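Local coordinates for protein metallo-beta-lactamase (PDB 6MFI) that probably hydrolyses the beta-lactam ring of antibiotics at a site of two zinc ions, as a metallo-beta-lactamase of subclass B3, at residues Val34-Asp39 with Pro46-Arg51; Ala65-Thr70 with Leu248-His253; Leu107-His110 with Asp114-Gly117; Ser194-Ala199 with Cys205-Tyr210. All coordinates share one frame; numbering follows the deposited sequence.

Contact 1 (Val34-Asp39 with Pro46-Arg51); sequences VDSCAD and PGPPFR
Cys37 and Ser36 both hold their outer side-chain atoms beside the backbone N and anti to the carbonyl carbon (chi1 -56° in each), and from there SG and the CB-OG arm meet the chain at Gly47 and Pro48. Cys37 is the first residue to leave helical backbone angles after helix 30-36, so its sulfur comes off the turn that ends the helix. SG lies 3.9 Å from Gly47 CA, on a residue with no side chain to stand in its path, and 4.0 Å from Pro48 CD. Ser36 takes the neighbouring part of the same proline ring: its CB rests 3.7 Å from Pro48 CD, while OG skirts the ring with Pro48 CG 4.0 Å away. No hydrogen bond joins the two segments; the hydroxyl of Ser36 is instead bonded to His32 O, back along the helix. The match is therefore one of shape, with the CG-CD edge of a single proline ring laid against two consecutive residues of the helix end.

In the fold this brings the N-terminal helix back against the approach to strand 50-53, an outermost strand of the seven-stranded sheet. The helix end is also tied covalently to the loop after the next strand, 56-58, by a disulfide between Cys37 SG and Cys62. Helix 85-95 borders the proline segment too: Asn92 ND2 bonds Gly47 O, and Arg95 touches Pro48.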
loop_
_atom_site.group_PDB
_atom_site.type_symbol
_atom_site.label_atom_id
_atom_site.label_comp_id
_atom_site.label_asym_id
_atom_site.label_seq_id
_atom_site.Cartn_x
_atom_site.Cartn_y
_atom_site.Cartn_z
ATOM N N VAL A 34 -16.569 -0.848 -9.595
ATOM C CA VAL A 34 -16.763 0.479 -10.176
ATOM C C VAL A 34 -18.168 0.985 -9.881
ATOM O O VAL A 34 -18.376 2.176 -9.618
ATOM C CB VAL A 34 -16.477 0.448 -11.689
ATOM C CG1 VAL A 34 -16.634 1.835 -12.290
ATOM C CG2 VAL A 34 -15.080 -0.089 -11.953
ATOM N N ASP A 35 -19.156 0.087 -9.907
ATOM C CA ASP A 35 -20.522 0.484 -9.584
ATOM C C ASP A 35 -20.705 0.713 -8.088
ATOM O O ASP A 35 -21.598 1.467 -7.684
ATOM C CB ASP A 35 -21.509 -0.574 -10.080
ATOM C CG ASP A 35 -21.471 -0.747 -11.587
ATOM O OD1 ASP A 35 -21.182 0.241 -12.295
ATOM O OD2 ASP A 35 -21.731 -1.874 -12.063
ATOM N N SER A 36 -19.877 0.082 -7.255
ATOM C CA SER A 36 -20.032 0.182 -5.810
ATOM C C SER A 36 -19.158 1.259 -5.186
ATOM O O SER A 36 -19.533 1.827 -4.154
ATOM C CB SER A 36 -19.711 -1.161 -5.145
ATOM O OG SER A 36 -20.511 -2.200 -5.679
ATOM N N CYS A 37 -18.003 1.552 -5.779
ATOM C CA CYS A 37 -17.043 2.486 -5.209
ATOM C C CYS A 37 -16.786 3.636 -6.172
ATOM O O CYS A 37 -16.769 3.448 -7.393
ATOM C CB CYS A 37 -15.727 1.776 -4.873
ATOM S SG CYS A 37 -15.918 0.351 -3.769
ATOM N N ALA A 38 -16.578 4.824 -5.614
ATOM C CA ALA A 38 -16.345 6.037 -6.381
ATOM C C ALA A 38 -14.887 6.471 -6.246
ATOM O O ALA A 38 -14.094 5.869 -5.516
ATOM C CB ALA A 38 -17.293 7.149 -5.926
ATOM N N ASP A 39 -14.539 7.534 -6.966
ATOM C CA ASP A 39 -13.192 8.081 -6.895
ATOM C C ASP A 39 -13.003 8.838 -5.585
ATOM O O ASP A 39 -13.852 9.647 -5.200
ATOM C CB ASP A 39 -12.928 9.003 -8.085
ATOM C CG ASP A 39 -12.384 8.259 -9.288
ATOM O OD1 ASP A 39 -11.528 7.368 -9.101
ATOM O OD2 ASP A 39 -12.811 8.563 -10.421
ATOM N N PRO A 46 -17.596 0.358 2.901
ATOM C CA PRO A 46 -17.464 -1.038 2.466
ATOM C C PRO A 46 -17.454 -1.153 0.949
ATOM O O PRO A 46 -18.167 -0.436 0.246
ATOM C CB PRO A 46 -18.697 -1.719 3.074
ATOM C CG PRO A 46 -19.139 -0.809 4.178
ATOM C CD PRO A 46 -18.804 0.573 3.715
ATOM N N GLY A 47 -16.629 -2.070 0.451
ATOM C CA GLY A 47 -16.520 -2.315 -0.965
ATOM C C GLY A 47 -16.302 -3.784 -1.267
ATOM O O GLY A 47 -15.857 -4.557 -0.413
ATOM N N PRO A 48 -16.614 -4.197 -2.491
ATOM C CA PRO A 48 -16.474 -5.607 -2.856
ATOM C C PRO A 48 -15.037 -5.936 -3.214
ATOM O O PRO A 48 -14.273 -5.055 -3.638
ATOM C CB PRO A 48 -17.395 -5.742 -4.075
ATOM C CG PRO A 48 -17.335 -4.395 -4.714
ATOM C CD PRO A 48 -17.173 -3.393 -3.592
ATOM N N PRO A 49 -14.625 -7.191 -3.049
ATOM C CA PRO A 49 -13.302 -7.609 -3.512
ATOM C C PRO A 49 -13.339 -8.091 -4.952
ATOM O O PRO A 49 -14.345 -8.606 -5.443
ATOM C CB PRO A 49 -12.961 -8.760 -2.557
ATOM C CG PRO A 49 -14.291 -9.388 -2.279
ATOM C CD PRO A 49 -15.320 -8.270 -2.324
ATOM N N PHE A 50 -12.211 -7.918 -5.636
ATOM C CA PHE A 50 -12.110 -8.356 -7.019
ATOM C C PHE A 50 -10.698 -8.848 -7.296
ATOM O O PHE A 50 -9.750 -8.531 -6.572
ATOM C CB PHE A 50 -12.497 -7.242 -8.003
ATOM C CG PHE A 50 -11.640 -6.010 -7.905
ATOM C CD1 PHE A 50 -10.515 -5.868 -8.700
ATOM C CD2 PHE A 50 -11.971 -4.988 -7.032
ATOM C CE1 PHE A 50 -9.727 -4.735 -8.617
ATOM C CE2 PHE A 50 -11.189 -3.852 -6.947
ATOM C CZ PHE A 50 -10.067 -3.726 -7.740
ATOM N N ARG A 51 -10.574 -9.633 -8.363
ATOM C CA ARG A 51 -9.289 -10.184 -8.766
ATOM C C ARG A 51 -8.531 -9.177 -9.621
ATOM O O ARG A 51 -9.065 -8.659 -10.608
ATOM C CB ARG A 51 -9.492 -11.488 -9.538
ATOM C CG ARG A 51 -8.339 -11.861 -10.454
ATOM C CD ARG A 51 -8.659 -13.118 -11.241
ATOM N NE ARG A 51 -8.817 -14.279 -10.370
ATOM C CZ ARG A 51 -7.979 -15.311 -10.343
ATOM N NH1 ARG A 51 -6.923 -15.329 -11.144
ATOM N NH2 ARG A 51 -8.199 -16.324 -9.518
#

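Contact 2 (Ala65-Thr70 with Leu248-His253); sequences AAILIT and LLLTPH. With ZN (zinc ion), chain B.
Ala65 has more of its surface buried here than any other residue of the two segments, and it meets backbone with both its N and its methyl. Its N donates to Pro252 O over 2.7 Å, a short bond with an N-H...O angle of 152°, the donor tilted modestly from the carbonyl plane. Its methyl meanwhile lies tightly against two successive carbonyls, with CB 3.2 Å from Thr251 O and 3.3 Å from Pro252 O. The ring of Pro252 is turned the other way, its CB directed away from Ala65, and it packs against His115 and Tyr210.

Ile67 and Leu250 make the apolar half of the contact. Ile67 bends its longer branch twice, CG1 beside the backbone N and CD1 turned again (chi2 -56°), whereas Leu250 reaches out with CD1 extended. The two side chains cross obliquely and touch at their ends, CD1 to CD1, at 3.8 Å. Tyr210, from strand 206-210, touches both.

Around Pro252 the chain is braced within itself: Thr251 OG1 donates to His253 O at 2.6 Å, arriving above the carbonyl plane, and the same hydroxyl is bonded to Ser257. His253 then presents NE2 to a zinc ion at 2.1 Å, in a site that it shares with Asp114, His115 and a water. The loop leading into strand 67-71 is thus bonded to the loop that follows strand 248-250, with the two strands meeting through Ile67 and Leu250, at the zinc-bearing edge of the alpha-beta/beta-alpha sandwich of the metallo-beta-lactamase superfamily.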
loop_
_atom_site.group_PDB
_atom_site.type_symbol
_atom_site.label_atom_id
_atom_site.label_comp_id
_atom_site.label_asym_id
_atom_site.label_seq_id
_atom_site.Cartn_x
_atom_site.Cartn_y
_atom_site.Cartn_z
ATOM N N ALA A 65 -6.833 0.720 -0.075
ATOM C CA ALA A 65 -6.501 -0.524 -0.750
ATOM C C ALA A 65 -5.884 -1.531 0.212
ATOM O O ALA A 65 -5.170 -1.173 1.153
ATOM C CB ALA A 65 -5.537 -0.267 -1.909
ATOM N N ALA A 66 -6.177 -2.805 -0.039
ATOM C CA ALA A 66 -5.536 -3.924 0.636
ATOM C C ALA A 66 -5.327 -5.018 -0.397
ATOM O O ALA A 66 -6.273 -5.408 -1.086
ATOM C CB ALA A 66 -6.378 -4.439 1.809
ATOM N N ILE A 67 -4.093 -5.500 -0.515
ATOM C CA ILE A 67 -3.702 -6.409 -1.586
ATOM C C ILE A 67 -3.478 -7.794 -0.995
ATOM O O ILE A 67 -2.635 -7.969 -0.104
ATOM C CB ILE A 67 -2.447 -5.910 -2.317
ATOM C CG1 ILE A 67 -2.641 -4.463 -2.775
ATOM C CG2 ILE A 67 -2.125 -6.811 -3.499
ATOM C CD1 ILE A 67 -3.862 -4.258 -3.648
ATOM N N LEU A 68 -4.223 -8.774 -1.497
ATOM C CA LEU A 68 -4.096 -10.167 -1.088
ATOM C C LEU A 68 -3.421 -10.960 -2.198
ATOM O O LEU A 68 -3.877 -10.937 -3.348
ATOM C CB LEU A 68 -5.465 -10.770 -0.763
ATOM C CG LEU A 68 -5.482 -12.227 -0.292
ATOM C CD1 LEU A 68 -4.961 -12.352 1.136
ATOM C CD2 LEU A 68 -6.881 -12.811 -0.411
ATOM N N ILE A 69 -2.341 -11.654 -1.854
ATOM C CA ILE A 69 -1.586 -12.473 -2.795
ATOM C C ILE A 69 -1.561 -13.895 -2.256
ATOM O O ILE A 69 -0.986 -14.149 -1.190
ATOM C CB ILE A 69 -0.162 -11.934 -3.004
ATOM C CG1 ILE A 69 -0.215 -10.491 -3.506
ATOM C CG2 ILE A 69 0.600 -12.813 -3.984
ATOM C CD1 ILE A 69 0.955 -9.650 -3.064
ATOM N N THR A 70 -2.179 -14.817 -2.989
ATOM C CA THR A 70 -2.380 -16.183 -2.530
ATOM C C THR A 70 -1.313 -17.111 -3.097
ATOM O O THR A 70 -0.886 -16.957 -4.245
ATOM C CB THR A 70 -3.767 -16.689 -2.930
ATOM O OG1 THR A 70 -3.859 -16.755 -4.359
ATOM C CG2 THR A 70 -4.842 -15.754 -2.402
ATOM N N LEU A 248 1.963 -3.431 -14.015
ATOM C CA LEU A 248 0.684 -3.085 -13.411
ATOM C C LEU A 248 0.950 -2.315 -12.126
ATOM O O LEU A 248 1.795 -2.721 -11.322
ATOM C CB LEU A 248 -0.150 -4.342 -13.130
ATOM C CG LEU A 248 -1.662 -4.198 -12.936
ATOM C CD1 LEU A 248 -2.360 -5.490 -13.319
ATOM C CD2 LEU A 248 -2.007 -3.819 -11.501
ATOM N N LEU A 249 0.231 -1.212 -11.934
ATOM C CA LEU A 249 0.439 -0.324 -10.797
ATOM C C LEU A 249 -0.763 -0.363 -9.862
ATOM O O LEU A 249 -1.914 -0.332 -10.308
ATOM C CB LEU A 249 0.686 1.115 -11.263
ATOM C CG LEU A 249 1.029 2.128 -10.168
ATOM C CD1 LEU A 249 2.407 1.852 -9.590
ATOM C CD2 LEU A 249 0.946 3.547 -10.707
ATOM N N LEU A 250 -0.483 -0.428 -8.561
ATOM C CA LEU A 250 -1.502 -0.392 -7.522
ATOM C C LEU A 250 -1.075 0.589 -6.440
ATOM O O LEU A 250 0.115 0.736 -6.148
ATOM C CB LEU A 250 -1.734 -1.781 -6.910
ATOM C CG LEU A 250 -2.444 -2.804 -7.799
ATOM C CD1 LEU A 250 -2.466 -4.170 -7.131
ATOM C CD2 LEU A 250 -3.855 -2.340 -8.127
ATOM N N THR A 251 -2.056 1.262 -5.845
ATOM C CA THR A 251 -1.784 2.304 -4.868
ATOM C C THR A 251 -2.659 2.127 -3.637
ATOM O O THR A 251 -3.807 1.686 -3.742
ATOM C CB THR A 251 -2.028 3.697 -5.467
ATOM O OG1 THR A 251 -3.323 3.743 -6.076
ATOM C CG2 THR A 251 -0.968 4.018 -6.512
ATOM N N PRO A 252 -2.134 2.459 -2.450
ATOM C CA PRO A 252 -2.955 2.351 -1.230
ATOM C C PRO A 252 -4.217 3.190 -1.286
ATOM O O PRO A 252 -5.255 2.785 -0.747
ATOM C CB PRO A 252 -1.999 2.821 -0.126
ATOM C CG PRO A 252 -0.638 2.585 -0.679
ATOM C CD PRO A 252 -0.748 2.853 -2.147
ATOM N N HIS A 253 -4.153 4.362 -1.911
ATOM C CA HIS A 253 -5.351 5.085 -2.298
ATOM C C HIS A 253 -5.628 4.757 -3.755
ATOM O O HIS A 253 -4.856 5.180 -4.629
ATOM C CB HIS A 253 -5.172 6.589 -2.109
ATOM C CG HIS A 253 -4.961 6.996 -0.683
ATOM N ND1 HIS A 253 -6.003 7.185 0.198
ATOM C CD2 HIS A 253 -3.828 7.247 0.014
ATOM C CE1 HIS A 253 -5.521 7.536 1.377
ATOM N NE2 HIS A 253 -4.204 7.581 1.292
HETATM ZN ZN ZN B . -3.264 7.391 3.156
HETATM O O HOH W 1 -2.327 8.655 4.369
#

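Contact 3 (Leu107-His110 with Asp114-Gly117); sequences LHSH and DHVG. With ZN (zinc ion), chain B; ZN (zinc ion), chain C.
His110 and His115 meet as an offset edge-to-face pair, the edge of His115 turned toward the face of His110, with ring centroids 4.5 Å apart and planes at 79°. Their closest atoms are His110 NE2 and His115 CD2, at 3.0 Å, the nitrogen lying at the edge of the His115 ring. On one face of that ring sits the carboxylate carbon of Asp114.

Metal bonds account for this crowding. His110 NE2 binds one zinc ion at 2.2 Å, together with His112 and His188; Asp114 OD2 binds the other at 2.0 Å, together with His115 NE2 and His253. One water ligates both ions and makes a weak hydrogen bond to Asp114 OD1. His110, His112, Asp114 and His115 are the metal ligands of the HxHxDH signature of this superfamily, which serves both metals from a loop and a short helix at the end of strand 103-107. Behind the first shell, Asp212 OD1 takes the hydrogen bond of His110 ND1 and, with the zinc bond at NE2, holds the ring in its orientation.

Van der Waals contacts complete the interface, chiefly through Val116. Its CG1, anti to the carbonyl carbon (chi1 -62°), touches His108 CB at 3.7 Å and His110 O at 3.6 Å. The His108 ring leads away from the helix, its ND1 making a weak hydrogen bond to Ser109 O. Ser109 OG lies 3.9 Å from His115 CB.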
loop_
_atom_site.group_PDB
_atom_site.type_symbol
_atom_site.label_atom_id
_atom_site.label_comp_id
_atom_site.label_asym_id
_atom_site.label_seq_id
_atom_site.Cartn_x
_atom_site.Cartn_y
_atom_site.Cartn_z
ATOM N N LEU A 107 2.197 -7.265 5.306
ATOM C CA LEU A 107 3.073 -6.194 4.859
ATOM C C LEU A 107 2.324 -4.869 4.914
ATOM O O LEU A 107 1.119 -4.819 5.171
ATOM C CB LEU A 107 3.597 -6.458 3.442
ATOM C CG LEU A 107 4.284 -7.806 3.211
ATOM C CD1 LEU A 107 4.720 -7.945 1.760
ATOM C CD2 LEU A 107 5.466 -7.975 4.152
ATOM N N HIS A 108 3.053 -3.783 4.663
ATOM C CA HIS A 108 2.489 -2.446 4.767
ATOM C C HIS A 108 3.043 -1.559 3.665
ATOM O O HIS A 108 4.138 -1.792 3.145
ATOM C CB HIS A 108 2.789 -1.813 6.133
ATOM C CG HIS A 108 4.234 -1.471 6.336
ATOM N ND1 HIS A 108 4.825 -0.364 5.764
ATOM C CD2 HIS A 108 5.205 -2.088 7.049
ATOM C CE1 HIS A 108 6.098 -0.319 6.111
ATOM N NE2 HIS A 108 6.354 -1.353 6.892
ATOM N N SER A 109 2.271 -0.531 3.317
ATOM C CA SER A 109 2.759 0.531 2.448
ATOM C C SER A 109 3.504 1.560 3.287
ATOM O O SER A 109 4.738 1.611 3.265
ATOM C CB SER A 109 1.604 1.184 1.687
ATOM O OG SER A 109 0.607 1.653 2.578
ATOM N N HIS A 110 2.766 2.379 4.035
ATOM C CA HIS A 110 3.367 3.295 4.991
ATOM C C HIS A 110 2.528 3.315 6.262
ATOM O O HIS A 110 1.367 2.901 6.275
ATOM C CB HIS A 110 3.530 4.708 4.411
ATOM C CG HIS A 110 2.243 5.376 4.047
ATOM N ND1 HIS A 110 1.745 5.380 2.762
ATOM C CD2 HIS A 110 1.362 6.084 4.793
ATOM C CE1 HIS A 110 0.608 6.051 2.735
ATOM N NE2 HIS A 110 0.353 6.490 3.954
ATOM N N ASP A 114 -4.697 5.300 8.294
ATOM C CA ASP A 114 -5.663 4.875 7.289
ATOM C C ASP A 114 -5.212 3.643 6.517
ATOM O O ASP A 114 -5.995 3.115 5.721
ATOM C CB ASP A 114 -5.958 6.018 6.315
ATOM C CG ASP A 114 -4.704 6.591 5.687
ATOM O OD1 ASP A 114 -3.715 6.800 6.417
ATOM O OD2 ASP A 114 -4.714 6.836 4.463
ATOM N N HIS A 115 -3.988 3.167 6.734
ATOM C CA HIS A 115 -3.479 1.993 6.039
ATOM C C HIS A 115 -3.067 0.857 6.962
ATOM O O HIS A 115 -3.144 -0.303 6.553
ATOM C CB HIS A 115 -2.279 2.371 5.158
ATOM C CG HIS A 115 -2.580 3.443 4.157
ATOM N ND1 HIS A 115 -3.487 3.273 3.134
ATOM C CD2 HIS A 115 -2.100 4.701 4.029
ATOM C CE1 HIS A 115 -3.550 4.381 2.417
ATOM N NE2 HIS A 115 -2.717 5.262 2.937
ATOM N N VAL A 116 -2.633 1.151 8.188
ATOM C CA VAL A 116 -2.161 0.116 9.101
ATOM C C VAL A 116 -2.878 0.235 10.440
ATOM O O VAL A 116 -2.464 -0.375 11.432
ATOM C CB VAL A 116 -0.635 0.194 9.291
ATOM C CG1 VAL A 116 0.081 -0.048 7.972
ATOM C CG2 VAL A 116 -0.245 1.543 9.874
ATOM N N GLY A 117 -3.958 1.017 10.475
ATOM C CA GLY A 117 -4.666 1.226 11.729
ATOM C C GLY A 117 -5.259 -0.051 12.295
ATOM O O GLY A 117 -5.298 -0.242 13.513
HETATM ZN ZN ZN B . -3.264 7.391 3.156
HETATM ZN ZN ZN C . -0.364 8.482 4.564
HETATM O O HOH W 1 -2.327 8.655 4.369
#

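Contact 4 (Ser194-Ala199 with Cys205-Tyr210); sequences SWQWRA and CTTLVY
Leu208 is the bump that two side chains of the partner strand, Trp197 and Ala199, receive. Its CB sits over one face of Trp197, 4.2 Å from the centroid of the six-membered ring and toward the rim, while its CD1 meets Ala199 CB at 3.7 Å. Trp197 can offer that face because CG stands between the backbone N and carbonyl carbon (chi1 64°), which lays the indole back over the partner strand. The far edge of the indole then abuts Tyr210, with CZ3 3.7 Å from Tyr210 CB, close to the ring plane.

The frame is an antiparallel beta hairpin, its strands held by six backbone hydrogen bonds from Trp195-Tyr210 through Trp197-Leu208 to Ala199-Thr206. The face carrying Trp195, Trp197 and Tyr210 looks to the other sheet, where Trp197 touches Ile67 and Ile69; Tyr210 OH bonds Asp79, just past strand 74-78.

On the reverse face, Gln196 CB leans on Val209 CG2 at 3.8 Å and its CG on Thr207 CG2 at 3.9 Å, before the amide leaves for Tyr183 and Glu245. At the turn end Cys205, joined by a disulfide to Cys200, lies at the edge of the Arg198 guanidinium.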
loop_
_atom_site.group_PDB
_atom_site.type_symbol
_atom_site.label_atom_id
_atom_site.label_comp_id
_atom_site.label_asym_id
_atom_site.label_seq_id
_atom_site.Cartn_x
_atom_site.Cartn_y
_atom_site.Cartn_z
ATOM N N SER A 194 7.534 0.322 -1.043
ATOM C CA SER A 194 6.890 -0.024 -2.303
ATOM C C SER A 194 7.213 -1.475 -2.622
ATOM O O SER A 194 8.387 -1.857 -2.665
ATOM C CB SER A 194 7.350 0.894 -3.440
ATOM O OG SER A 194 7.003 2.242 -3.182
ATOM N N TRP A 195 6.176 -2.279 -2.838
ATOM C CA TRP A 195 6.318 -3.714 -3.019
ATOM C C TRP A 195 6.139 -4.088 -4.485
ATOM O O TRP A 195 5.341 -3.484 -5.206
ATOM C CB TRP A 195 5.306 -4.471 -2.156
ATOM C CG TRP A 195 5.608 -4.377 -0.695
ATOM C CD1 TRP A 195 5.076 -3.490 0.196
ATOM C CD2 TRP A 195 6.512 -5.202 0.051
ATOM N NE1 TRP A 195 5.595 -3.710 1.450
ATOM C CE2 TRP A 195 6.479 -4.756 1.387
ATOM C CE3 TRP A 195 7.348 -6.273 -0.283
ATOM C CZ2 TRP A 195 7.247 -5.343 2.389
ATOM C CZ3 TRP A 195 8.108 -6.856 0.714
ATOM C CH2 TRP A 195 8.053 -6.389 2.034
ATOM N N GLN A 196 6.890 -5.098 -4.915
ATOM C CA GLN A 196 6.860 -5.555 -6.297
ATOM C C GLN A 196 6.933 -7.073 -6.325
ATOM O O GLN A 196 7.822 -7.668 -5.708
ATOM C CB GLN A 196 8.016 -4.946 -7.103
ATOM C CG GLN A 196 8.474 -5.783 -8.285
ATOM C CD GLN A 196 9.902 -5.477 -8.688
ATOM O OE1 GLN A 196 10.848 -5.802 -7.969
ATOM N NE2 GLN A 196 10.067 -4.842 -9.843
ATOM N N TRP A 197 5.993 -7.694 -7.035
ATOM C CA TRP A 197 5.945 -9.141 -7.173
ATOM C C TRP A 197 5.477 -9.488 -8.579
ATOM O O TRP A 197 5.043 -8.625 -9.347
ATOM C CB TRP A 197 5.021 -9.779 -6.126
ATOM C CG TRP A 197 3.584 -9.380 -6.272
ATOM C CD1 TRP A 197 2.595 -10.089 -6.888
ATOM C CD2 TRP A 197 2.974 -8.176 -5.790
ATOM N NE1 TRP A 197 1.408 -9.400 -6.822
ATOM C CE2 TRP A 197 1.613 -8.223 -6.152
ATOM C CE3 TRP A 197 3.447 -7.062 -5.088
ATOM C CZ2 TRP A 197 0.721 -7.201 -5.836
ATOM C CZ3 TRP A 197 2.559 -6.049 -4.774
ATOM C CH2 TRP A 197 1.212 -6.125 -5.149
ATOM N N ARG A 198 5.570 -10.771 -8.914
ATOM C CA ARG A 198 5.131 -11.282 -10.202
ATOM C C ARG A 198 3.872 -12.120 -10.024
ATOM O O ARG A 198 3.759 -12.892 -9.067
ATOM C CB ARG A 198 6.225 -12.120 -10.869
ATOM C CG ARG A 198 7.429 -11.322 -11.337
ATOM C CD ARG A 198 8.174 -12.029 -12.463
ATOM N NE ARG A 198 8.542 -13.401 -12.121
ATOM C CZ ARG A 198 7.879 -14.481 -12.525
ATOM N NH1 ARG A 198 6.805 -14.354 -13.291
ATOM N NH2 ARG A 198 8.289 -15.689 -12.160
ATOM N N ALA A 199 2.932 -11.965 -10.952
ATOM C CA ALA A 199 1.673 -12.700 -10.933
ATOM C C ALA A 199 1.530 -13.462 -12.242
ATOM O O ALA A 199 1.601 -12.865 -13.322
ATOM C CB ALA A 199 0.488 -11.756 -10.723
ATOM N N CYS A 205 4.625 -13.471 -17.763
ATOM C CA CYS A 205 3.780 -13.053 -16.650
ATOM C C CYS A 205 3.666 -11.534 -16.579
ATOM O O CYS A 205 4.059 -10.826 -17.505
ATOM C CB CYS A 205 4.326 -13.596 -15.328
ATOM S SG CYS A 205 4.459 -15.396 -15.246
ATOM N N THR A 206 3.126 -11.042 -15.468
ATOM C CA THR A 206 2.939 -9.618 -15.238
ATOM C C THR A 206 3.619 -9.223 -13.935
ATOM O O THR A 206 3.504 -9.925 -12.926
ATOM C CB THR A 206 1.449 -9.255 -15.183
ATOM O OG1 THR A 206 0.816 -9.641 -16.410
ATOM C CG2 THR A 206 1.266 -7.758 -14.977
ATOM N N THR A 207 4.334 -8.099 -13.963
ATOM C CA THR A 207 5.018 -7.572 -12.787
ATOM C C THR A 207 4.156 -6.467 -12.184
ATOM O O THR A 207 3.947 -5.420 -12.807
ATOM C CB THR A 207 6.406 -7.049 -13.147
ATOM O OG1 THR A 207 7.172 -8.096 -13.753
ATOM C CG2 THR A 207 7.125 -6.569 -11.900
ATOM N N LEU A 208 3.657 -6.703 -10.975
ATOM C CA LEU A 208 2.827 -5.742 -10.264
ATOM C C LEU A 208 3.667 -4.994 -9.238
ATOM O O LEU A 208 4.560 -5.572 -8.611
ATOM C CB LEU A 208 1.653 -6.437 -9.568
ATOM C CG LEU A 208 0.455 -6.879 -10.416
ATOM C CD1 LEU A 208 0.788 -8.093 -11.274
ATOM C CD2 LEU A 208 -0.747 -7.167 -9.528
ATOM N N VAL A 209 3.378 -3.707 -9.069
ATOM C CA VAL A 209 4.081 -2.864 -8.109
ATOM C C VAL A 209 3.046 -2.140 -7.262
ATOM O O VAL A 209 2.165 -1.457 -7.799
ATOM C CB VAL A 209 5.018 -1.857 -8.795
ATOM C CG1 VAL A 209 5.521 -0.833 -7.789
ATOM C CG2 VAL A 209 6.185 -2.580 -9.454
ATOM N N TYR A 210 3.150 -2.292 -5.942
ATOM C CA TYR A 210 2.278 -1.603 -4.993
ATOM C C TYR A 210 3.027 -0.373 -4.490
ATOM O O TYR A 210 3.627 -0.365 -3.414
ATOM C CB TYR A 210 1.880 -2.544 -3.860
ATOM C CG TYR A 210 0.788 -2.020 -2.954
ATOM C CD1 TYR A 210 -0.420 -1.573 -3.471
ATOM C CD2 TYR A 210 0.963 -1.989 -1.577
ATOM C CE1 TYR A 210 -1.421 -1.100 -2.639
ATOM C CE2 TYR A 210 -0.029 -1.519 -0.740
ATOM C CZ TYR A 210 -1.220 -1.077 -1.274
ATOM O OH TYR A 210 -2.206 -0.612 -0.438
#

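In the fold
Contact 1 closes first along the chain and stands apart, its centre about 13 Å from that of contact 2 and without touching it, although both reach the seven-stranded sheet. Contact 2 spans most of the remaining chain, and contacts 3 and 4 follow one another inside the loop it closes. Its segment 248-253 neighbours strand 206-210 of contact 4 in the five-stranded sheet, and its His253 shares a zinc ion with contact 3. Contacts 3 and 4 have centres about 18 Å apart, yet Trp195 reaches His108. The two sheets of the sandwich are thereby joined to each other and to the dinuclear zinc site, while contact 1 lies at the N-terminal periphery.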